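Local coordinates for nodulation protein S (Bradyrhizobium sp., PDB 3OFK), which is an N-methyltransferase that binds S-adenosyl-L-homocysteine and probably uses S-adenosyl-L-methionine as methyl donor in nod factor synthesis, at residues G50-G55 with L114-V119; N54-G59 with R75-D80; A64-L69 with Q91-W96; F109-L114 with V141-P146. All coordinates share one frame; numbering follows the deposited sequence.

Interaction 1. Residues G50-G55 with L114-V119; sequences GAVSNG and LFDLIV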
# COMPACT_ATOMS: atom_id res chain seq x y z
N GLY A 50 -8.76 10.91 -12.99
CA GLY A 50 -8.91 12.29 -12.50
C GLY A 50 -8.94 12.38 -10.99
O GLY A 50 -8.44 11.49 -10.30
N ALA A 51 -9.52 13.47 -10.46
CA ALA A 51 -9.62 13.70 -9.00
C ALA A 51 -10.47 12.62 -8.31
O ALA A 51 -11.46 12.14 -8.87
CB ALA A 51 -10.18 15.12 -8.70
N VAL A 52 -10.09 12.27 -7.09
CA VAL A 52 -10.80 11.21 -6.33
C VAL A 52 -11.80 11.83 -5.34
O VAL A 52 -11.51 12.86 -4.77
CB VAL A 52 -9.74 10.28 -5.66
CG1 VAL A 52 -10.31 9.44 -4.58
CG2 VAL A 52 -9.05 9.42 -6.73
N SER A 53 -12.97 11.23 -5.14
CA SER A 53 -13.93 11.75 -4.12
C SER A 53 -13.61 11.36 -2.65
O SER A 53 -13.80 12.16 -1.70
CB SER A 53 -15.35 11.29 -4.43
OG SER A 53 -15.87 11.91 -5.63
N ASN A 54 -13.19 10.12 -2.44
CA ASN A 54 -13.10 9.56 -1.10
C ASN A 54 -12.09 8.47 -1.16
O ASN A 54 -12.41 7.38 -1.58
CB ASN A 54 -14.47 9.00 -0.68
CG ASN A 54 -14.55 8.73 0.80
OD1 ASN A 54 -13.88 9.38 1.60
ND2 ASN A 54 -15.42 7.78 1.19
N GLY A 55 -10.85 8.80 -0.84
CA GLY A 55 -9.75 7.87 -1.05
C GLY A 55 -9.34 7.17 0.25
O GLY A 55 -9.53 7.72 1.34
N LEU A 114 -17.50 3.75 1.79
CA LEU A 114 -17.07 3.22 0.50
C LEU A 114 -16.15 4.24 -0.15
O LEU A 114 -16.43 5.44 -0.11
CB LEU A 114 -18.26 2.89 -0.40
CG LEU A 114 -19.25 1.86 0.18
CD1 LEU A 114 -20.49 1.67 -0.73
CD2 LEU A 114 -18.55 0.53 0.48
N PHE A 115 -15.04 3.75 -0.71
CA PHE A 115 -13.96 4.55 -1.32
C PHE A 115 -13.86 4.35 -2.83
O PHE A 115 -13.86 3.22 -3.33
CB PHE A 115 -12.62 4.22 -0.67
CG PHE A 115 -12.64 4.32 0.83
CD1 PHE A 115 -12.51 5.55 1.45
CD2 PHE A 115 -12.85 3.19 1.62
CE1 PHE A 115 -12.57 5.67 2.81
CE2 PHE A 115 -12.90 3.29 3.01
CZ PHE A 115 -12.76 4.54 3.60
N ASP A 116 -13.77 5.44 -3.58
CA ASP A 116 -13.56 5.34 -5.03
C ASP A 116 -12.07 5.12 -5.42
O ASP A 116 -11.75 4.86 -6.59
CB ASP A 116 -14.17 6.52 -5.78
CG ASP A 116 -13.62 7.86 -5.34
OD1 ASP A 116 -13.28 8.00 -4.17
OD2 ASP A 116 -13.57 8.79 -6.16
N LEU A 117 -11.17 5.23 -4.45
CA LEU A 117 -9.79 4.79 -4.63
C LEU A 117 -9.30 4.14 -3.35
O LEU A 117 -9.43 4.73 -2.27
CB LEU A 117 -8.84 5.95 -4.95
CG LEU A 117 -7.37 5.58 -5.18
CD1 LEU A 117 -7.17 4.67 -6.42
CD2 LEU A 117 -6.60 6.90 -5.34
N ILE A 118 -8.73 2.94 -3.48
CA ILE A 118 -7.96 2.34 -2.42
C ILE A 118 -6.56 2.07 -2.92
O ILE A 118 -6.36 1.47 -3.98
CB ILE A 118 -8.58 1.03 -1.98
CG1 ILE A 118 -9.99 1.28 -1.47
CG2 ILE A 118 -7.71 0.37 -0.92
CD1 ILE A 118 -10.75 -0.00 -1.12
N VAL A 119 -5.58 2.60 -2.21
CA VAL A 119 -4.18 2.36 -2.54
C VAL A 119 -3.66 1.37 -1.46
O VAL A 119 -3.86 1.57 -0.26
CB VAL A 119 -3.34 3.67 -2.61
CG1 VAL A 119 -1.90 3.35 -2.99
CG2 VAL A 119 -3.98 4.73 -3.61

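Interaction 2. Residues N54-G59 with R75-D80; sequences NGLEIG and RLTVID. With SAH (S-adenosyl-L-homocysteine), chain E.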
# COMPACT_ATOMS: atom_id res chain seq x y z
N ASN A 54 -13.19 10.12 -2.44
CA ASN A 54 -13.10 9.56 -1.10
C ASN A 54 -12.09 8.47 -1.16
O ASN A 54 -12.41 7.38 -1.58
CB ASN A 54 -14.47 9.00 -0.68
CG ASN A 54 -14.55 8.73 0.80
OD1 ASN A 54 -13.88 9.38 1.60
ND2 ASN A 54 -15.42 7.78 1.19
N GLY A 55 -10.85 8.80 -0.84
CA GLY A 55 -9.75 7.87 -1.05
C GLY A 55 -9.34 7.17 0.25
O GLY A 55 -9.53 7.72 1.34
N LEU A 56 -8.80 5.95 0.12
CA LEU A 56 -8.23 5.19 1.27
C LEU A 56 -6.78 4.78 0.99
O LEU A 56 -6.47 4.15 -0.03
CB LEU A 56 -9.07 3.96 1.60
CG LEU A 56 -8.57 3.03 2.74
CD1 LEU A 56 -8.66 3.70 4.11
CD2 LEU A 56 -9.32 1.69 2.77
N GLU A 57 -5.88 5.09 1.90
CA GLU A 57 -4.51 4.62 1.76
C GLU A 57 -4.29 3.64 2.89
O GLU A 57 -4.58 3.98 4.06
CB GLU A 57 -3.50 5.75 1.83
CG GLU A 57 -2.05 5.24 1.54
CD GLU A 57 -0.92 6.14 1.99
OE1 GLU A 57 -1.13 7.05 2.82
OE2 GLU A 57 0.21 5.98 1.48
N ILE A 58 -3.82 2.43 2.53
CA ILE A 58 -3.55 1.34 3.51
C ILE A 58 -2.05 1.15 3.66
O ILE A 58 -1.41 0.59 2.76
CB ILE A 58 -4.17 0.01 3.08
CG1 ILE A 58 -5.68 0.14 3.10
CG2 ILE A 58 -3.73 -1.16 4.04
CD1 ILE A 58 -6.42 -0.94 2.29
N GLY A 59 -1.52 1.57 4.82
CA GLY A 59 -0.06 1.55 5.06
C GLY A 59 0.64 2.81 4.54
O GLY A 59 0.83 2.96 3.34
N ARG A 75 -11.72 13.85 -0.02
CA ARG A 75 -11.47 13.29 1.32
C ARG A 75 -10.50 12.12 1.19
O ARG A 75 -10.55 11.36 0.21
CB ARG A 75 -12.79 12.81 1.95
CG ARG A 75 -13.74 13.92 2.32
CD ARG A 75 -14.99 13.41 3.10
NE ARG A 75 -14.66 12.92 4.45
CZ ARG A 75 -14.66 11.65 4.85
NH1 ARG A 75 -14.99 10.65 4.04
NH2 ARG A 75 -14.32 11.37 6.10
N LEU A 76 -9.62 11.99 2.18
CA LEU A 76 -8.64 10.89 2.26
C LEU A 76 -8.71 10.29 3.67
O LEU A 76 -8.69 11.03 4.67
CB LEU A 76 -7.21 11.38 1.99
CG LEU A 76 -6.01 10.40 2.01
CD1 LEU A 76 -6.20 9.19 1.02
CD2 LEU A 76 -4.70 11.08 1.78
N THR A 77 -8.80 8.96 3.73
CA THR A 77 -8.62 8.19 4.95
C THR A 77 -7.34 7.37 4.84
O THR A 77 -7.03 6.80 3.78
CB THR A 77 -9.88 7.31 5.16
OG1 THR A 77 -11.00 8.19 5.21
CG2 THR A 77 -9.81 6.39 6.44
N VAL A 78 -6.60 7.28 5.94
CA VAL A 78 -5.32 6.57 5.95
C VAL A 78 -5.29 5.60 7.18
O VAL A 78 -5.61 5.99 8.32
CB VAL A 78 -4.18 7.55 6.11
CG1 VAL A 78 -2.80 6.82 6.16
CG2 VAL A 78 -4.19 8.59 5.00
N ILE A 79 -4.99 4.33 6.96
CA ILE A 79 -4.91 3.39 8.05
C ILE A 79 -3.50 2.86 8.07
O ILE A 79 -2.79 2.85 7.07
CB ILE A 79 -5.99 2.28 8.05
CG1 ILE A 79 -5.81 1.27 6.92
CG2 ILE A 79 -7.41 2.92 7.94
CD1 ILE A 79 -6.34 -0.12 7.24
N ASP A 80 -3.08 2.50 9.27
CA ASP A 80 -1.81 1.88 9.49
C ASP A 80 -1.84 1.16 10.83
O ASP A 80 -2.37 1.65 11.83
CB ASP A 80 -0.70 2.91 9.48
CG ASP A 80 0.64 2.27 9.18
OD1 ASP A 80 1.16 1.48 10.04
OD2 ASP A 80 1.11 2.48 8.05
N SAH E . 2.10 2.26 1.03
CA SAH E . 3.32 3.03 1.28
CB SAH E . 4.01 2.50 2.53
CG SAH E . 4.60 1.10 2.53
SD SAH E . 5.59 0.68 4.00
C SAH E . 4.30 3.04 0.10
O SAH E . 4.18 2.26 -0.85
OXT SAH E . 5.23 3.85 0.07
C5' SAH E . 4.33 -0.39 4.77
C4' SAH E . 3.35 0.23 5.74
O4' SAH E . 2.32 -0.71 6.01
C3' SAH E . 3.96 0.63 7.08
O3' SAH E . 3.48 1.92 7.47
C2' SAH E . 3.45 -0.47 8.03
O2' SAH E . 3.33 -0.03 9.36
C1' SAH E . 2.10 -0.76 7.41
N9 SAH E . 1.45 -2.05 7.73
C8 SAH E . 2.04 -3.29 7.84
N7 SAH E . 1.07 -4.19 8.10
C5 SAH E . -0.12 -3.57 8.14
C6 SAH E . -1.40 -4.09 8.32
N6 SAH E . -1.55 -5.41 8.59
N1 SAH E . -2.46 -3.21 8.31
C2 SAH E . -2.24 -1.86 8.07
N3 SAH E . -0.96 -1.37 7.86
C4 SAH E . 0.09 -2.22 7.88
O HOH W 1 -11.61 9.15 2.70

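Interaction 3. Residues A64-L69 with Q91-W96; sequences AFTEKL and QRTKRW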
# COMPACT_ATOMS: atom_id res chain seq x y z
N ALA A 64 5.25 9.69 2.82
CA ALA A 64 5.80 10.12 1.51
C ALA A 64 4.75 10.03 0.40
O ALA A 64 4.62 10.99 -0.39
CB ALA A 64 7.06 9.36 1.14
N PHE A 65 4.00 8.93 0.33
CA PHE A 65 2.96 8.79 -0.68
C PHE A 65 1.67 9.52 -0.31
O PHE A 65 1.04 10.11 -1.18
CB PHE A 65 2.67 7.33 -1.07
CG PHE A 65 1.81 7.22 -2.30
CD1 PHE A 65 2.37 7.35 -3.56
CD2 PHE A 65 0.45 7.08 -2.19
CE1 PHE A 65 1.59 7.32 -4.71
CE2 PHE A 65 -0.35 7.01 -3.32
CZ PHE A 65 0.25 7.15 -4.61
N THR A 66 1.32 9.51 0.98
CA THR A 66 0.16 10.23 1.48
C THR A 66 0.22 11.69 0.99
O THR A 66 -0.77 12.22 0.46
CB THR A 66 0.12 10.22 3.02
OG1 THR A 66 0.56 8.95 3.51
CG2 THR A 66 -1.29 10.56 3.55
N GLU A 67 1.41 12.29 1.11
CA GLU A 67 1.68 13.67 0.73
C GLU A 67 1.46 13.96 -0.76
O GLU A 67 1.08 15.07 -1.13
CB GLU A 67 3.13 14.02 1.11
CG GLU A 67 3.58 15.41 0.66
CD GLU A 67 4.75 15.96 1.44
OE1 GLU A 67 5.76 15.21 1.59
OE2 GLU A 67 4.64 17.13 1.92
N LYS A 68 1.74 12.95 -1.58
CA LYS A 68 1.56 13.04 -3.03
C LYS A 68 0.11 12.81 -3.42
O LYS A 68 -0.41 13.42 -4.34
CB LYS A 68 2.48 12.02 -3.70
CG LYS A 68 3.98 12.32 -3.46
CD LYS A 68 4.90 11.21 -3.96
CE LYS A 68 6.28 11.37 -3.33
NZ LYS A 68 7.18 10.23 -3.62
N LEU A 69 -0.57 11.96 -2.67
CA LEU A 69 -1.96 11.60 -2.93
C LEU A 69 -2.97 12.63 -2.43
O LEU A 69 -3.96 12.90 -3.11
CB LEU A 69 -2.25 10.25 -2.28
CG LEU A 69 -3.56 9.53 -2.67
CD1 LEU A 69 -3.57 9.16 -4.16
CD2 LEU A 69 -3.72 8.29 -1.76
N GLN A 91 2.13 14.51 10.51
CA GLN A 91 2.99 15.69 10.59
C GLN A 91 3.42 16.13 9.20
O GLN A 91 3.41 17.31 8.85
CB GLN A 91 4.19 15.46 11.53
CG GLN A 91 5.19 16.62 11.58
CD GLN A 91 4.78 17.78 12.50
OE1 GLN A 91 4.50 17.60 13.69
NE2 GLN A 91 4.79 18.98 11.94
N ARG A 92 3.77 15.17 8.37
CA ARG A 92 4.10 15.43 6.98
C ARG A 92 2.96 16.11 6.20
O ARG A 92 3.21 17.06 5.43
CB ARG A 92 4.54 14.13 6.35
CG ARG A 92 4.89 14.19 4.93
CD ARG A 92 6.12 13.37 4.71
NE ARG A 92 6.54 13.43 3.33
CZ ARG A 92 7.66 12.87 2.88
NH1 ARG A 92 8.46 12.23 3.72
NH2 ARG A 92 7.96 12.96 1.59
N THR A 93 1.72 15.69 6.41
CA THR A 93 0.60 16.23 5.63
C THR A 93 -0.24 17.28 6.33
O THR A 93 -1.42 17.45 6.00
CB THR A 93 -0.34 15.12 5.26
OG1 THR A 93 -0.68 14.42 6.45
CG2 THR A 93 0.33 14.18 4.29
N LYS A 94 0.34 17.98 7.30
CA LYS A 94 -0.45 18.86 8.18
C LYS A 94 -1.19 20.05 7.51
O LYS A 94 -2.18 20.55 8.04
CB LYS A 94 0.41 19.40 9.31
CG LYS A 94 1.30 20.56 8.92
CD LYS A 94 2.35 20.85 9.96
CE LYS A 94 3.49 21.68 9.37
NZ LYS A 94 4.49 22.06 10.40
N ARG A 95 -0.75 20.47 6.33
CA ARG A 95 -1.43 21.59 5.64
C ARG A 95 -2.84 21.23 5.17
O ARG A 95 -3.66 22.12 4.93
CB ARG A 95 -0.61 22.07 4.46
CG ARG A 95 -0.48 21.03 3.36
CD ARG A 95 0.42 21.49 2.27
NE ARG A 95 -0.25 22.55 1.54
CZ ARG A 95 0.01 22.90 0.28
NH1 ARG A 95 0.94 22.27 -0.43
NH2 ARG A 95 -0.69 23.89 -0.26
N TRP A 96 -3.12 19.92 5.06
CA TRP A 96 -4.39 19.43 4.54
C TRP A 96 -5.34 19.21 5.72
O TRP A 96 -4.92 18.73 6.77
CB TRP A 96 -4.18 18.16 3.72
CG TRP A 96 -3.24 18.35 2.59
CD1 TRP A 96 -2.01 17.77 2.42
CD2 TRP A 96 -3.45 19.18 1.46
NE1 TRP A 96 -1.42 18.23 1.27
CE2 TRP A 96 -2.30 19.09 0.65
CE3 TRP A 96 -4.50 20.00 1.05
CZ2 TRP A 96 -2.17 19.78 -0.53
CZ3 TRP A 96 -4.37 20.69 -0.15
CH2 TRP A 96 -3.21 20.58 -0.92

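Interaction 4. Residues F109-L114 with V141-P146; sequences FSTAEL and VKMLAP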
# COMPACT_ATOMS: atom_id res chain seq x y z
N PHE A 109 -10.02 -3.45 10.36
CA PHE A 109 -10.66 -2.21 9.95
C PHE A 109 -12.04 -2.52 9.41
O PHE A 109 -12.19 -3.30 8.47
CB PHE A 109 -9.83 -1.50 8.88
CG PHE A 109 -10.33 -0.12 8.51
CD1 PHE A 109 -10.54 0.84 9.48
CD2 PHE A 109 -10.53 0.22 7.19
CE1 PHE A 109 -10.98 2.13 9.13
CE2 PHE A 109 -10.96 1.50 6.85
CZ PHE A 109 -11.19 2.44 7.82
N SER A 110 -13.06 -1.94 10.04
CA SER A 110 -14.42 -2.04 9.52
C SER A 110 -15.02 -0.65 9.49
O SER A 110 -15.10 0.05 10.52
CB SER A 110 -15.27 -2.99 10.36
OG SER A 110 -15.29 -2.56 11.71
N THR A 111 -15.39 -0.23 8.28
CA THR A 111 -16.15 0.99 8.08
C THR A 111 -17.34 0.66 7.24
O THR A 111 -17.35 -0.34 6.51
CB THR A 111 -15.39 2.02 7.27
OG1 THR A 111 -14.06 1.57 7.04
CG2 THR A 111 -15.44 3.43 7.95
N ALA A 112 -18.33 1.55 7.35
CA ALA A 112 -19.44 1.62 6.43
C ALA A 112 -19.05 2.48 5.21
O ALA A 112 -19.73 2.42 4.18
CB ALA A 112 -20.66 2.20 7.15
N GLU A 113 -17.96 3.25 5.32
CA GLU A 113 -17.36 4.01 4.20
C GLU A 113 -17.15 3.17 2.94
O GLU A 113 -16.67 2.03 3.01
CB GLU A 113 -15.96 4.56 4.57
CG GLU A 113 -15.90 5.80 5.46
CD GLU A 113 -15.85 7.09 4.67
OE1 GLU A 113 -16.91 7.64 4.34
OE2 GLU A 113 -14.74 7.56 4.38
N LEU A 114 -17.50 3.75 1.79
CA LEU A 114 -17.07 3.22 0.50
C LEU A 114 -16.15 4.24 -0.15
O LEU A 114 -16.43 5.44 -0.11
CB LEU A 114 -18.26 2.89 -0.40
CG LEU A 114 -19.25 1.86 0.18
CD1 LEU A 114 -20.49 1.67 -0.73
CD2 LEU A 114 -18.55 0.53 0.48
N VAL A 141 -12.21 -5.24 -1.08
CA VAL A 141 -13.22 -5.33 -2.15
C VAL A 141 -14.54 -4.76 -1.64
O VAL A 141 -15.15 -3.92 -2.31
CB VAL A 141 -13.42 -6.78 -2.65
CG1 VAL A 141 -14.65 -6.88 -3.63
CG2 VAL A 141 -12.15 -7.27 -3.30
N LYS A 142 -14.93 -5.19 -0.44
CA LYS A 142 -16.17 -4.73 0.18
C LYS A 142 -16.22 -3.20 0.32
O LYS A 142 -17.28 -2.62 0.10
CB LYS A 142 -16.38 -5.39 1.54
CG LYS A 142 -17.55 -4.81 2.36
CD LYS A 142 -17.63 -5.49 3.75
CE LYS A 142 -17.78 -4.45 4.87
NZ LYS A 142 -16.52 -3.67 5.03
N MET A 143 -15.10 -2.58 0.70
CA MET A 143 -15.04 -1.10 0.84
C MET A 143 -14.85 -0.30 -0.48
O MET A 143 -14.72 0.93 -0.43
CB MET A 143 -13.90 -0.68 1.79
CG MET A 143 -14.03 -1.12 3.24
SD MET A 143 -12.59 -0.51 4.19
CE MET A 143 -11.24 -1.48 3.62
N LEU A 144 -14.77 -0.98 -1.63
CA LEU A 144 -14.71 -0.26 -2.92
C LEU A 144 -16.11 0.25 -3.28
O LEU A 144 -17.09 -0.50 -3.14
CB LEU A 144 -14.18 -1.16 -4.05
CG LEU A 144 -12.75 -0.99 -4.53
CD1 LEU A 144 -12.46 -1.88 -5.75
CD2 LEU A 144 -12.43 0.47 -4.85
N ALA A 145 -16.21 1.50 -3.72
CA ALA A 145 -17.46 2.05 -4.24
C ALA A 145 -17.82 1.34 -5.57
O ALA A 145 -16.92 0.88 -6.27
CB ALA A 145 -17.32 3.54 -4.46
N PRO A 146 -19.12 1.26 -5.92
CA PRO A 146 -19.56 0.60 -7.16
C PRO A 146 -18.82 0.91 -8.48
O PRO A 146 -18.94 0.11 -9.43
CB PRO A 146 -21.02 1.02 -7.26
CG PRO A 146 -21.47 1.03 -5.86
CD PRO A 146 -20.29 1.55 -5.05

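Interaction 1. Residues G50-G55 with L114-V119
Asp116 lays its carboxylate beside CG1 of Val52 and against the backbone N-H groups of Ser53 and Asn54, where strands 52-58 and 115-121, parallel neighbours in the Rossmann-like sheet of this SAM-dependent methyltransferase, begin to pair. Each carboxylate oxygen takes one N-H. OD2 of Asp116 accepts the amide of Ser53 N at 2.7 Å through its syn lone pair, with an N-H...O angle of 163°. OD1 of Asp116 receives Asn54 N, also at 2.7 Å, on the syn side but 19° out of the carboxylate plane. Asp116 OD1 also lies 2.8 Å from Asn54 O, both acceptors, an approach that is probably unfavourable. Asp116 N gives Asn54 O a weak hydrogen bond. An alanine in place of Asp116 would probably leave the N-H groups of Ser53 and Asn54 without these acceptors and the corner of the chain at 53-54 less firmly fixed.

CG of Asn54 stands anti to its backbone N (chi1 -165°), and the amide beyond it crosses the Phe115 ring obliquely. ND2 of Asn54 donates to Leu114 O at 2.9 Å, approaching from above the carbonyl plane. Elsewhere, CG2 of Val52 meets CD2 of Leu117 at 3.8 Å, the two side chains crossing at about a right angle. Gly55 and Leu117 form the parallel bridge, where Gly55 CA directs a C-H to Leu117 O at 3.4 Å.

Interaction 2. Residues N54-G59 with R75-D80
Gly55 N and Arg75 O, 2.8 Å apart, open a ladder of five backbone hydrogen bonds between parallel strands 52-58 and 73-80; the axes of segments 55-58 and 76-80 are 17° apart. Thr77 N to Gly55 O, Glu57 N to Thr77 O, Ile79 N to Glu57 O and Gly59 N to Ile79 O follow, so Gly55 and Glu57 use both N and O, Gly59 its N.

Among apolar contacts, CD1 of Leu56 packs on CG2 of Thr77 at 3.7 Å, and the side chains of Ile58 and Ile79 lie side by side with their CG1 atoms 4.0 Å apart. One water donates to Asn54 OD1 and Gly55 O and accepts from Thr77 OG1 at 2.8 Å.

At the ligand, Asp80 grips both ribose hydroxyls of S-adenosyl-L-homocysteine, OD1 taking O2' at 2.7 Å and OD2 taking O3' at 2.5 Å. Gly59, whose backbone angles suit a glycine, lies with CA against ligand O4', and its O accepts from the ligand N at 2.7 Å. An acidic residue ending the second strand and a glycine after the first are hallmarks of Rossmann-fold methyltransferases.

The pair belongs to the beta-alpha-beta unit of strand 52-58, helix 64-69 and strand 73-80. That helix lies over Glu57, Leu76 and Val78, with Glu57 OE1 hydrogen-bonded to Thr66 OG1, while strands 115-121 and 99-103 flank the pair.

Interaction 3. Residues A64-L69 with Q91-W96
A salt bridge with a small apolar contact beside it ties helix 64-69, through Glu67, to Arg92 at the end of helix 83-92 and Thr93 just after it. NE of Arg92 meets OE1 of Glu67 at 2.6 Å with an N-H...O angle of 149°, and NH2 of Arg92 adds a weak bond to the same oxygen. The side chains cross at about a right angle, and NE arrives from above the carboxylate plane, 44° out of it.

The Arg92 chain bends at its second torsion (chi2 138°), and farther out one face of its guanidinium is covered by Ala64, whose CA sits 3.5 Å above the plane, over its centre. NH1 of Arg92 has a second acidic partner, Asp30. An alanine in place of Arg92 would probably leave Glu67 and Asp30 without their positive mate and uncover the backbone at Ala64. The carbonyl O of Ala64 is buried by this contact and has no partner in the model.

The apolar part belongs to CG2 of Thr93, which stands 3.8 Å from Glu67 CA and 4.0 Å from Thr66 CG2. OG1 of Thr93 is hydrogen-bonded back to Ala89 O in the last turn of helix 83-92.

Helix 64-69 follows the loop holding Ala61, which binds S-adenosyl-L-homocysteine, and helices 64-69 and 83-92 are the connections of two successive beta-alpha-beta units, the construction characteristic of Rossmann-like methyltransferases.

Interaction 4. Residues F109-L114 with V141-P146
Met143 reaches from the carbonyl of Glu113 to the Phe109 ring, two residues of the loop that precedes strand 115-121. Its CB lies 4.1 Å from the carbonyl Glu113 O. The next atom, CG, turned anti to the carbonyl carbon of Met143, stays at the same 4.1 Å from Glu113 O. An extended second torsion (chi2 -179°) then places SD anti to CA. SD of Met143 lies 3.7 Å from Phe109 CE2, and CD2 is as near. From the ring centroid the sulfur is 4.7 Å away and 65° off the normal, an oblique Met-aromatic contact. SD also passes Thr111 OG1 at 3.8 Å, the two side chains crossing at about a right angle. The tip, CE, folds back at the third torsion (chi3 -71°) and meets Phe109 CD2 at 4.0 Å. Thr111 OG1 and Glu113 O are both buried by this contact without a polar partner in the model, so thioether and methylenes are what they face here.

Leu114 supplies the other half. Its CD2 rests 3.4 Å from Lys142 O at the end of helix 130-142, its CB faces Ala145, and CD1 reaches the Pro146 ring. The backbone here is joined by a C-H...O contact from Leu114 CA to Met143 O.

Around this contact, Met143 and Ala145 bond the backbone of Phe115 in strand 115-121, Phe109 packs on Ile79 of strand 73-80, and Met143 also touches Ile106, a residue of the S-adenosyl-L-homocysteine site. Glu113, in the same loop, forms a salt bridge with Arg75 of strand 73-80.

Overall arrangement
Interactions 1 and 2 share Asn54 and Gly55 and have centres about 9 Å apart; together they place strand 52-58 between 73-80 and 115-121. Interaction 4 shares Leu114 with interaction 1, and its centre is about 11 Å from those of both 1 and 2. The centre of interaction 3 is about 11 Å from that of interaction 2 and about 23 Å from that of interaction 4. Along the chain, the segments of 2 and 3 alternate, as do those of 1 and 4, while 3 is nested within the loop closed by 1. The sheet carries helix 64-69 on the Leu76 face and the Phe109-Met143 cluster on the Leu56 face, with the ligand at the strand ends.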